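PDB 2Z61: probable aspartate aminotransferase 2 from Methanococcus jannaschii, which catalyses the pyridoxal-phosphate-dependent transfer of an amino group from alanine to a furancarboxaldehyde phosphate, giving the aminomethylfuran precursor of methanofuran. Local coordinates for residues I93-F104 against I244-A255; I118-Y126 against G335-K343. All coordinates share one frame; numbering follows the deposited sequence.

Contact 1: residues I93-F104 against I244-A255; sequences IITGGSSLGLFF and ILKLQQNLFISA
In the cofactor domain of this aminotransferase, strand 92-95, the phosphate-binding turn after it and the start of helix 98-109 pack against the C-terminal half of helix 238-251 and the residues that follow. Phe-104, on helix 98-109, is a knob among Ile-244, Leu-247, Gln-248 and Leu-251. Leu-247 CB lies over one face of the Phe-104 ring, 4.3 Å from its centroid, while Gln-248 OE1 meets the ring at its edge, 3.5 Å from Phe-104 CE1, with amide and ring planes 81° apart. The Gln-248 chain leaves with CG anti to the backbone N (chi1 170°) and bends at chi2, which carries the amide to the strand. There Gln-248 NE2 donates to Ile-94 O at 2.6 Å, a bent bond of 139°, and also to Ser-65 O. Water 2 joins Gln-248 OE1 to Gly-96 N, and water 1 joins Ile-94 O to Ala-255 N. Near the turn, Leu-100 CD1 makes a CH-pi contact over the Phe-252 ring, which also meets Phe-252 of the second subunit. Gly-96, with no side chain, lets its CA lie directly against this ring, 3.5 Å from Phe-252 CE2. Ser-98 N and Ser-99 N grip the cofactor phosphate. All the touching residues are buried, so backbone groups beside the phosphate site rely on one glutamine amide, used at both ends, and on two waters.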
loop_
_atom_site.group_PDB
_atom_site.type_symbol
_atom_site.label_atom_id
_atom_site.label_comp_id
_atom_site.label_asym_id
_atom_site.label_seq_id
_atom_site.Cartn_x
_atom_site.Cartn_y
_atom_site.Cartn_z
ATOM N N ILE A 93 -13.264 -5.715 -2.144
ATOM C CA ILE A 93 -12.430 -4.539 -2.361
ATOM C C ILE A 93 -11.075 -4.987 -2.893
ATOM O O ILE A 93 -10.469 -5.932 -2.377
ATOM C CB ILE A 93 -12.201 -3.716 -1.085
ATOM C CG1 ILE A 93 -13.513 -3.089 -0.621
ATOM C CG2 ILE A 93 -11.206 -2.602 -1.366
ATOM C CD1 ILE A 93 -13.334 -2.060 0.486
ATOM N N ILE A 94 -10.612 -4.320 -3.946
ATOM C CA ILE A 94 -9.320 -4.641 -4.540
ATOM C C ILE A 94 -8.260 -3.834 -3.780
ATOM O O ILE A 94 -8.319 -2.603 -3.731
ATOM C CB ILE A 94 -9.286 -4.254 -6.040
ATOM C CG1 ILE A 94 -10.470 -4.886 -6.775
ATOM C CG2 ILE A 94 -7.980 -4.705 -6.665
ATOM C CD1 ILE A 94 -10.630 -6.397 -6.565
ATOM N N THR A 95 -7.300 -4.526 -3.183
ATOM C CA THR A 95 -6.253 -3.864 -2.397
ATOM C C THR A 95 -4.901 -3.906 -3.106
ATOM O O THR A 95 -4.738 -4.585 -4.121
ATOM C CB THR A 95 -6.081 -4.542 -1.011
ATOM O OG1 THR A 95 -5.832 -5.944 -1.191
ATOM C CG2 THR A 95 -7.329 -4.378 -0.173
ATOM N N GLY A 96 -3.929 -3.187 -2.557
ATOM C CA GLY A 96 -2.599 -3.180 -3.142
ATOM C C GLY A 96 -1.809 -4.328 -2.558
ATOM O O GLY A 96 -0.840 -4.123 -1.833
ATOM N N GLY A 97 -2.232 -5.548 -2.874
ATOM C CA GLY A 97 -1.575 -6.725 -2.340
ATOM C C GLY A 97 -2.362 -7.302 -1.173
ATOM O O GLY A 97 -3.256 -6.650 -0.627
ATOM N N SER A 98 -2.004 -8.524 -0.788
ATOM C CA SER A 98 -2.629 -9.268 0.309
ATOM C C SER A 98 -2.206 -8.747 1.691
ATOM O O SER A 98 -2.977 -8.802 2.650
ATOM C CB SER A 98 -2.266 -10.753 0.159
ATOM O OG SER A 98 -2.803 -11.538 1.202
ATOM N N SER A 99 -0.981 -8.241 1.784
ATOM C CA SER A 99 -0.464 -7.705 3.040
ATOM C C SER A 99 -1.269 -6.496 3.515
ATOM O O SER A 99 -1.634 -6.418 4.687
ATOM C CB SER A 99 1.009 -7.320 2.885
ATOM O OG SER A 99 1.798 -8.481 2.687
ATOM N N LEU A 100 -1.539 -5.550 2.614
ATOM C CA LEU A 100 -2.326 -4.385 2.994
ATOM C C LEU A 100 -3.740 -4.813 3.349
ATOM O O LEU A 100 -4.330 -4.284 4.280
ATOM C CB LEU A 100 -2.391 -3.349 1.862
ATOM C CG LEU A 100 -1.493 -2.117 2.006
ATOM C CD1 LEU A 100 -1.916 -1.060 0.986
ATOM C CD2 LEU A 100 -1.606 -1.560 3.426
ATOM N N GLY A 101 -4.278 -5.767 2.594
ATOM C CA GLY A 101 -5.624 -6.242 2.866
ATOM C C GLY A 101 -5.746 -6.725 4.301
ATOM O O GLY A 101 -6.639 -6.305 5.039
ATOM N N LEU A 102 -4.837 -7.610 4.697
ATOM C CA LEU A 102 -4.831 -8.138 6.052
ATOM C C LEU A 102 -4.737 -6.988 7.062
ATOM O O LEU A 102 -5.516 -6.921 8.011
ATOM C CB LEU A 102 -3.647 -9.090 6.237
ATOM C CG LEU A 102 -3.495 -9.726 7.625
ATOM C CD1 LEU A 102 -4.600 -10.744 7.864
ATOM C CD2 LEU A 102 -2.135 -10.389 7.726
ATOM N N PHE A 103 -3.789 -6.082 6.851
ATOM C CA PHE A 103 -3.636 -4.964 7.775
ATOM C C PHE A 103 -4.935 -4.176 7.946
ATOM O O PHE A 103 -5.323 -3.840 9.059
ATOM C CB PHE A 103 -2.533 -4.017 7.314
ATOM C CG PHE A 103 -2.294 -2.888 8.270
ATOM C CD1 PHE A 103 -1.584 -3.102 9.447
ATOM C CD2 PHE A 103 -2.830 -1.630 8.028
ATOM C CE1 PHE A 103 -1.418 -2.076 10.370
ATOM C CE2 PHE A 103 -2.666 -0.599 8.948
ATOM C CZ PHE A 103 -1.961 -0.824 10.117
ATOM N N PHE A 104 -5.599 -3.876 6.832
ATOM C CA PHE A 104 -6.854 -3.139 6.869
ATOM C C PHE A 104 -7.939 -3.925 7.609
ATOM O O PHE A 104 -8.763 -3.341 8.318
ATOM C CB PHE A 104 -7.327 -2.831 5.444
ATOM C CG PHE A 104 -6.500 -1.796 4.726
ATOM C CD1 PHE A 104 -6.695 -1.558 3.365
ATOM C CD2 PHE A 104 -5.550 -1.040 5.406
ATOM C CE1 PHE A 104 -5.957 -0.578 2.690
ATOM C CE2 PHE A 104 -4.809 -0.060 4.742
ATOM C CZ PHE A 104 -5.014 0.171 3.380
ATOM N N ILE A 244 -13.265 -0.826 5.641
ATOM C CA ILE A 244 -12.005 -1.036 4.945
ATOM C C ILE A 244 -11.871 -0.039 3.799
ATOM O O ILE A 244 -10.768 0.377 3.464
ATOM C CB ILE A 244 -11.896 -2.503 4.431
ATOM C CG1 ILE A 244 -11.715 -3.440 5.633
ATOM C CG2 ILE A 244 -10.726 -2.653 3.463
ATOM C CD1 ILE A 244 -11.490 -4.884 5.280
ATOM N N LEU A 245 -12.995 0.362 3.214
ATOM C CA LEU A 245 -12.985 1.330 2.123
ATOM C C LEU A 245 -12.441 2.683 2.592
ATOM O O LEU A 245 -11.648 3.317 1.893
ATOM C CB LEU A 245 -14.393 1.517 1.554
ATOM C CG LEU A 245 -14.539 2.485 0.373
ATOM C CD1 LEU A 245 -13.515 2.153 -0.713
ATOM C CD2 LEU A 245 -15.951 2.388 -0.187
ATOM N N LYS A 246 -12.878 3.123 3.768
ATOM C CA LYS A 246 -12.418 4.384 4.334
ATOM C C LYS A 246 -10.912 4.340 4.532
ATOM O O LYS A 246 -10.214 5.315 4.239
ATOM C CB LYS A 246 -13.116 4.653 5.667
ATOM C CG LYS A 246 -14.632 4.736 5.552
ATOM C CD LYS A 246 -15.314 4.595 6.906
ATOM C CE LYS A 246 -14.826 5.645 7.888
ATOM N NZ LYS A 246 -15.247 7.015 7.484
ATOM N N LEU A 247 -10.410 3.213 5.029
ATOM C CA LEU A 247 -8.977 3.061 5.238
ATOM C C LEU A 247 -8.257 3.121 3.891
ATOM O O LEU A 247 -7.223 3.781 3.752
ATOM C CB LEU A 247 -8.676 1.725 5.922
ATOM C CG LEU A 247 -9.089 1.596 7.388
ATOM C CD1 LEU A 247 -8.953 0.155 7.825
ATOM C CD2 LEU A 247 -8.220 2.502 8.256
ATOM N N GLN A 248 -8.812 2.428 2.899
ATOM C CA GLN A 248 -8.237 2.390 1.558
ATOM C C GLN A 248 -8.227 3.764 0.885
ATOM O O GLN A 248 -7.238 4.141 0.259
ATOM C CB GLN A 248 -9.003 1.393 0.682
ATOM C CG GLN A 248 -8.636 1.451 -0.802
ATOM C CD GLN A 248 -7.898 0.208 -1.278
ATOM O OE1 GLN A 248 -6.918 -0.212 -0.677
ATOM N NE2 GLN A 248 -8.370 -0.377 -2.367
ATOM N N GLN A 249 -9.320 4.510 1.014
ATOM C CA GLN A 249 -9.413 5.835 0.406
ATOM C C GLN A 249 -8.386 6.810 0.975
ATOM O O GLN A 249 -7.926 7.716 0.277
ATOM C CB GLN A 249 -10.811 6.423 0.600
ATOM C CG GLN A 249 -11.926 5.594 0.008
ATOM C CD GLN A 249 -13.295 6.122 0.386
ATOM O OE1 GLN A 249 -13.637 6.195 1.564
ATOM N NE2 GLN A 249 -14.088 6.490 -0.616
ATOM N N ASN A 250 -8.026 6.626 2.238
ATOM C CA ASN A 250 -7.061 7.512 2.878
ATOM C C ASN A 250 -5.607 7.092 2.687
ATOM O O ASN A 250 -4.779 7.894 2.247
ATOM C CB ASN A 250 -7.362 7.625 4.382
ATOM C CG ASN A 250 -8.520 8.573 4.682
ATOM O OD1 ASN A 250 -8.315 9.765 4.926
ATOM N ND2 ASN A 250 -9.741 8.048 4.657
ATOM N N LEU A 251 -5.312 5.832 2.998
ATOM C CA LEU A 251 -3.953 5.302 2.938
ATOM C C LEU A 251 -3.373 4.845 1.604
ATOM O O LEU A 251 -2.150 4.829 1.444
ATOM C CB LEU A 251 -3.816 4.135 3.923
ATOM C CG LEU A 251 -3.977 4.379 5.427
ATOM C CD1 LEU A 251 -2.954 5.389 5.868
ATOM C CD2 LEU A 251 -5.376 4.869 5.755
ATOM N N PHE A 252 -4.216 4.476 0.644
ATOM C CA PHE A 252 -3.689 3.961 -0.614
ATOM C C PHE A 252 -4.367 4.484 -1.886
ATOM O O PHE A 252 -3.747 4.530 -2.952
ATOM C CB PHE A 252 -3.773 2.428 -0.567
ATOM C CG PHE A 252 -2.877 1.740 -1.547
ATOM C CD1 PHE A 252 -1.501 1.917 -1.489
ATOM C CD2 PHE A 252 -3.408 0.939 -2.545
ATOM C CE1 PHE A 252 -0.670 1.308 -2.416
ATOM C CE2 PHE A 252 -2.581 0.323 -3.481
ATOM C CZ PHE A 252 -1.213 0.509 -3.418
ATOM N N ILE A 253 -5.633 4.875 -1.765
ATOM C CA ILE A 253 -6.435 5.378 -2.881
ATOM C C ILE A 253 -7.007 4.225 -3.718
ATOM O O ILE A 253 -8.220 4.048 -3.771
ATOM C CB ILE A 253 -5.631 6.316 -3.810
ATOM C CG1 ILE A 253 -4.914 7.400 -2.991
ATOM C CG2 ILE A 253 -6.575 6.959 -4.818
ATOM C CD1 ILE A 253 -5.832 8.345 -2.262
ATOM N N SER A 254 -6.147 3.440 -4.370
ATOM C CA SER A 254 -6.616 2.306 -5.177
ATOM C C SER A 254 -5.463 1.441 -5.690
ATOM O O SER A 254 -4.353 1.932 -5.886
ATOM C CB SER A 254 -7.464 2.796 -6.361
ATOM O OG SER A 254 -6.729 3.616 -7.260
ATOM N N ALA A 255 -5.723 0.151 -5.895
ATOM C CA ALA A 255 -4.701 -0.769 -6.376
ATOM C C ALA A 255 -4.166 -0.290 -7.723
ATOM O O ALA A 255 -4.866 0.384 -8.475
ATOM C CB ALA A 255 -5.273 -2.177 -6.516
HETATM O O HOH W 1 -8.610 -0.458 -5.238
HETATM O O HOH W 2 -4.933 -1.666 0.063
#

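Contact 2: residues I118-Y126 against G335-K343; sequences IQNPCYPCY and GIGFGSKGK
The Phe-338 ring meets the 118-126 loop along its edge, where Cys-122 O lies near the ring plane, 3.3 Å from Phe-338 CD2; Gly-335 O, from the same turn as the ring, also lies at the edge in plane. Pro-124 runs alongside obliquely, Pro-124 CD 3.5 Å from Phe-338 CD2. The second flat group, the amide of Asn-120, has Ser-340 OG in its plane: Asn-120 ND2 donates to Ser-340 OG at 3.1 Å, nearly straight at 167°. At the amide's other end, Asn-120 OD1 accepts from Lys-341 N at 3.1 Å, the donor tilted 29° from the carbonyl plane. The aliphatic part of Lys-341 crosses this amide at about a right angle before NZ pairs with Asp-141. Between these sites, Cys-122 N donates to Phe-338 O at 3.1 Å, and Pro-121, after a cis peptide bond, sets CB against Phe-338 CB. Gly-339, beside Asn-120 OD1, has an extended backbone with positive phi, a shape glycine adopts readily. The contact joins the large cofactor-binding domain, at the end of strand 115-119, to the small domain, in the loop between strands 333-334 and 346-349. Asparagine suits this junction because one flat group offers a donor for the hydroxyl and an acceptor for the backbone N-H.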
loop_
_atom_site.group_PDB
_atom_site.type_symbol
_atom_site.label_atom_id
_atom_site.label_comp_id
_atom_site.label_asym_id
_atom_site.label_seq_id
_atom_site.Cartn_x
_atom_site.Cartn_y
_atom_site.Cartn_z
ATOM N N ILE A 118 -3.285 -16.711 16.952
ATOM C CA ILE A 118 -2.548 -17.051 15.742
ATOM C C ILE A 118 -1.882 -18.397 15.979
ATOM O O ILE A 118 -1.537 -18.732 17.110
ATOM C CB ILE A 118 -1.468 -15.992 15.416
ATOM C CG1 ILE A 118 -0.666 -15.657 16.679
ATOM C CG2 ILE A 118 -2.125 -14.749 14.839
ATOM C CD1 ILE A 118 0.381 -14.567 16.484
ATOM N N GLN A 119 -1.708 -19.175 14.919
ATOM C CA GLN A 119 -1.085 -20.486 15.062
ATOM C C GLN A 119 0.424 -20.408 15.337
ATOM O O GLN A 119 1.098 -19.464 14.912
ATOM C CB GLN A 119 -1.339 -21.315 13.801
ATOM C CG GLN A 119 -0.711 -22.702 13.803
ATOM C CD GLN A 119 -1.250 -23.565 12.678
ATOM O OE1 GLN A 119 -1.618 -23.057 11.618
ATOM N NE2 GLN A 119 -1.286 -24.875 12.896
ATOM N N ASN A 120 0.929 -21.401 16.066
ATOM C CA ASN A 120 2.348 -21.519 16.398
ATOM C C ASN A 120 2.792 -22.814 15.715
ATOM O O ASN A 120 2.448 -23.899 16.174
ATOM C CB ASN A 120 2.533 -21.669 17.914
ATOM C CG ASN A 120 3.986 -21.481 18.360
ATOM O OD1 ASN A 120 4.926 -21.664 17.586
ATOM N ND2 ASN A 120 4.164 -21.128 19.626
ATOM N N PRO A 121 3.574 -22.726 14.623
ATOM C CA PRO A 121 4.130 -21.566 13.914
ATOM C C PRO A 121 3.174 -20.934 12.902
ATOM O O PRO A 121 2.174 -21.539 12.522
ATOM C CB PRO A 121 5.346 -22.157 13.228
ATOM C CG PRO A 121 4.804 -23.481 12.771
ATOM C CD PRO A 121 4.050 -23.977 14.001
ATOM N N CYS A 122 3.507 -19.721 12.459
ATOM C CA CYS A 122 2.693 -18.998 11.480
ATOM C C CYS A 122 3.509 -17.929 10.745
ATOM O O CYS A 122 4.718 -17.805 10.942
ATOM C CB CYS A 122 1.500 -18.333 12.171
ATOM S SG CYS A 122 1.857 -16.727 12.923
ATOM N N TYR A 123 2.829 -17.158 9.898
ATOM C CA TYR A 123 3.448 -16.077 9.126
ATOM C C TYR A 123 3.967 -15.013 10.106
ATOM O O TYR A 123 3.200 -14.440 10.867
ATOM C CB TYR A 123 2.409 -15.457 8.191
ATOM C CG TYR A 123 2.963 -14.466 7.193
ATOM C CD1 TYR A 123 2.369 -13.214 7.019
ATOM C CD2 TYR A 123 4.057 -14.792 6.393
ATOM C CE1 TYR A 123 2.852 -12.315 6.072
ATOM C CE2 TYR A 123 4.547 -13.904 5.447
ATOM C CZ TYR A 123 3.942 -12.669 5.292
ATOM O OH TYR A 123 4.436 -11.794 4.353
ATOM N N PRO A 124 5.279 -14.725 10.076
ATOM C CA PRO A 124 5.912 -13.737 10.964
ATOM C C PRO A 124 5.317 -12.333 11.045
ATOM O O PRO A 124 5.451 -11.671 12.073
ATOM C CB PRO A 124 7.372 -13.732 10.499
ATOM C CG PRO A 124 7.283 -14.167 9.062
ATOM C CD PRO A 124 6.255 -15.267 9.115
ATOM N N CYS A 125 4.657 -11.884 9.981
ATOM C CA CYS A 125 4.067 -10.549 9.967
ATOM C C CYS A 125 2.803 -10.407 10.810
ATOM O O CYS A 125 2.468 -9.300 11.239
ATOM C CB CYS A 125 3.774 -10.111 8.528
ATOM S SG CYS A 125 5.236 -10.113 7.448
ATOM N N TYR A 126 2.103 -11.513 11.051
ATOM C CA TYR A 126 0.877 -11.467 11.851
ATOM C C TYR A 126 1.105 -10.774 13.198
ATOM O O TYR A 126 0.439 -9.788 13.514
ATOM C CB TYR A 126 0.328 -12.887 12.092
ATOM C CG TYR A 126 -0.207 -13.607 10.860
ATOM C CD1 TYR A 126 -0.409 -14.990 10.879
ATOM C CD2 TYR A 126 -0.517 -12.917 9.683
ATOM C CE1 TYR A 126 -0.901 -15.668 9.764
ATOM C CE2 TYR A 126 -1.010 -13.589 8.555
ATOM C CZ TYR A 126 -1.198 -14.964 8.605
ATOM O OH TYR A 126 -1.675 -15.643 7.503
ATOM N N GLY A 335 13.456 -22.300 11.498
ATOM C CA GLY A 335 12.090 -22.392 11.977
ATOM C C GLY A 335 11.694 -21.469 13.109
ATOM O O GLY A 335 10.555 -21.008 13.158
ATOM N N ILE A 336 12.625 -21.203 14.020
ATOM C CA ILE A 336 12.367 -20.341 15.175
ATOM C C ILE A 336 11.728 -19.005 14.790
ATOM O O ILE A 336 10.999 -18.409 15.580
ATOM C CB ILE A 336 13.681 -20.063 15.962
ATOM C CG1 ILE A 336 13.385 -19.256 17.230
ATOM C CG2 ILE A 336 14.670 -19.308 15.082
ATOM C CD1 ILE A 336 12.464 -19.958 18.212
ATOM N N GLY A 337 11.994 -18.543 13.571
ATOM C CA GLY A 337 11.442 -17.273 13.133
ATOM C C GLY A 337 9.926 -17.211 13.049
ATOM O O GLY A 337 9.336 -16.136 13.166
ATOM N N PHE A 338 9.282 -18.357 12.856
ATOM C CA PHE A 338 7.829 -18.378 12.750
ATOM C C PHE A 338 7.103 -18.645 14.068
ATOM O O PHE A 338 5.875 -18.570 14.126
ATOM C CB PHE A 338 7.397 -19.416 11.715
ATOM C CG PHE A 338 8.082 -19.267 10.383
ATOM C CD1 PHE A 338 9.317 -19.866 10.149
ATOM C CD2 PHE A 338 7.489 -18.537 9.358
ATOM C CE1 PHE A 338 9.950 -19.741 8.914
ATOM C CE2 PHE A 338 8.115 -18.405 8.118
ATOM C CZ PHE A 338 9.346 -19.011 7.897
ATOM N N GLY A 339 7.859 -18.952 15.120
ATOM C CA GLY A 339 7.251 -19.231 16.412
ATOM C C GLY A 339 8.172 -20.020 17.326
ATOM O O GLY A 339 9.141 -20.627 16.869
ATOM N N SER A 340 7.874 -20.015 18.621
ATOM C CA SER A 340 8.698 -20.733 19.591
ATOM C C SER A 340 8.701 -22.236 19.327
ATOM O O SER A 340 9.707 -22.911 19.541
ATOM C CB SER A 340 8.198 -20.467 21.012
ATOM O OG SER A 340 6.858 -20.899 21.171
ATOM N N LYS A 341 7.573 -22.753 18.854
ATOM C CA LYS A 341 7.441 -24.178 18.569
ATOM C C LYS A 341 8.403 -24.653 17.481
ATOM O O LYS A 341 8.605 -25.852 17.307
ATOM C CB LYS A 341 6.009 -24.493 18.122
ATOM C CG LYS A 341 5.185 -25.286 19.122
ATOM C CD LYS A 341 4.920 -24.486 20.388
ATOM C CE LYS A 341 4.333 -25.368 21.485
ATOM N NZ LYS A 341 3.157 -26.154 21.005
ATOM N N GLY A 342 9.004 -23.718 16.754
ATOM C CA GLY A 342 9.898 -24.106 15.678
ATOM C C GLY A 342 11.391 -23.991 15.904
ATOM O O GLY A 342 12.126 -23.678 14.969
ATOM N N LYS A 343 11.851 -24.249 17.123
ATOM C CA LYS A 343 13.280 -24.163 17.395
ATOM C C LYS A 343 14.017 -25.270 16.631
ATOM O O LYS A 343 15.031 -25.008 15.998
ATOM C CB LYS A 343 13.565 -24.316 18.894
ATOM C CG LYS A 343 15.056 -24.332 19.200
ATOM C CD LYS A 343 15.345 -24.428 20.683
ATOM C CE LYS A 343 16.840 -24.310 20.941
ATOM N NZ LYS A 343 17.165 -24.336 22.392
#

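Contact 1 and contact 2 have centres about 26 Å apart, yet both reach the same seven-stranded mixed sheet. Helix 98-109 leads on to strand 115-119, so the first segments of the two contacts are consecutive in the fold, and they touch where Leu-102 CD2 lies 3.5 Å from Tyr-126 CE2. Contact 1 lies directly at the phosphate site, where Ser-98 and Ser-99 bind the pyridoxal phosphate on Lys-222. Contact 2 reaches the active site less directly: its 118-126 segment runs on to Tyr-126, whose OH is hydrogen-bonded to Asp-189, probably the aspartate that in this family pairs with the pyridine nitrogen. The dimer adds a further tie, since Asn-250 of one subunit packs on Cys-125 of the other.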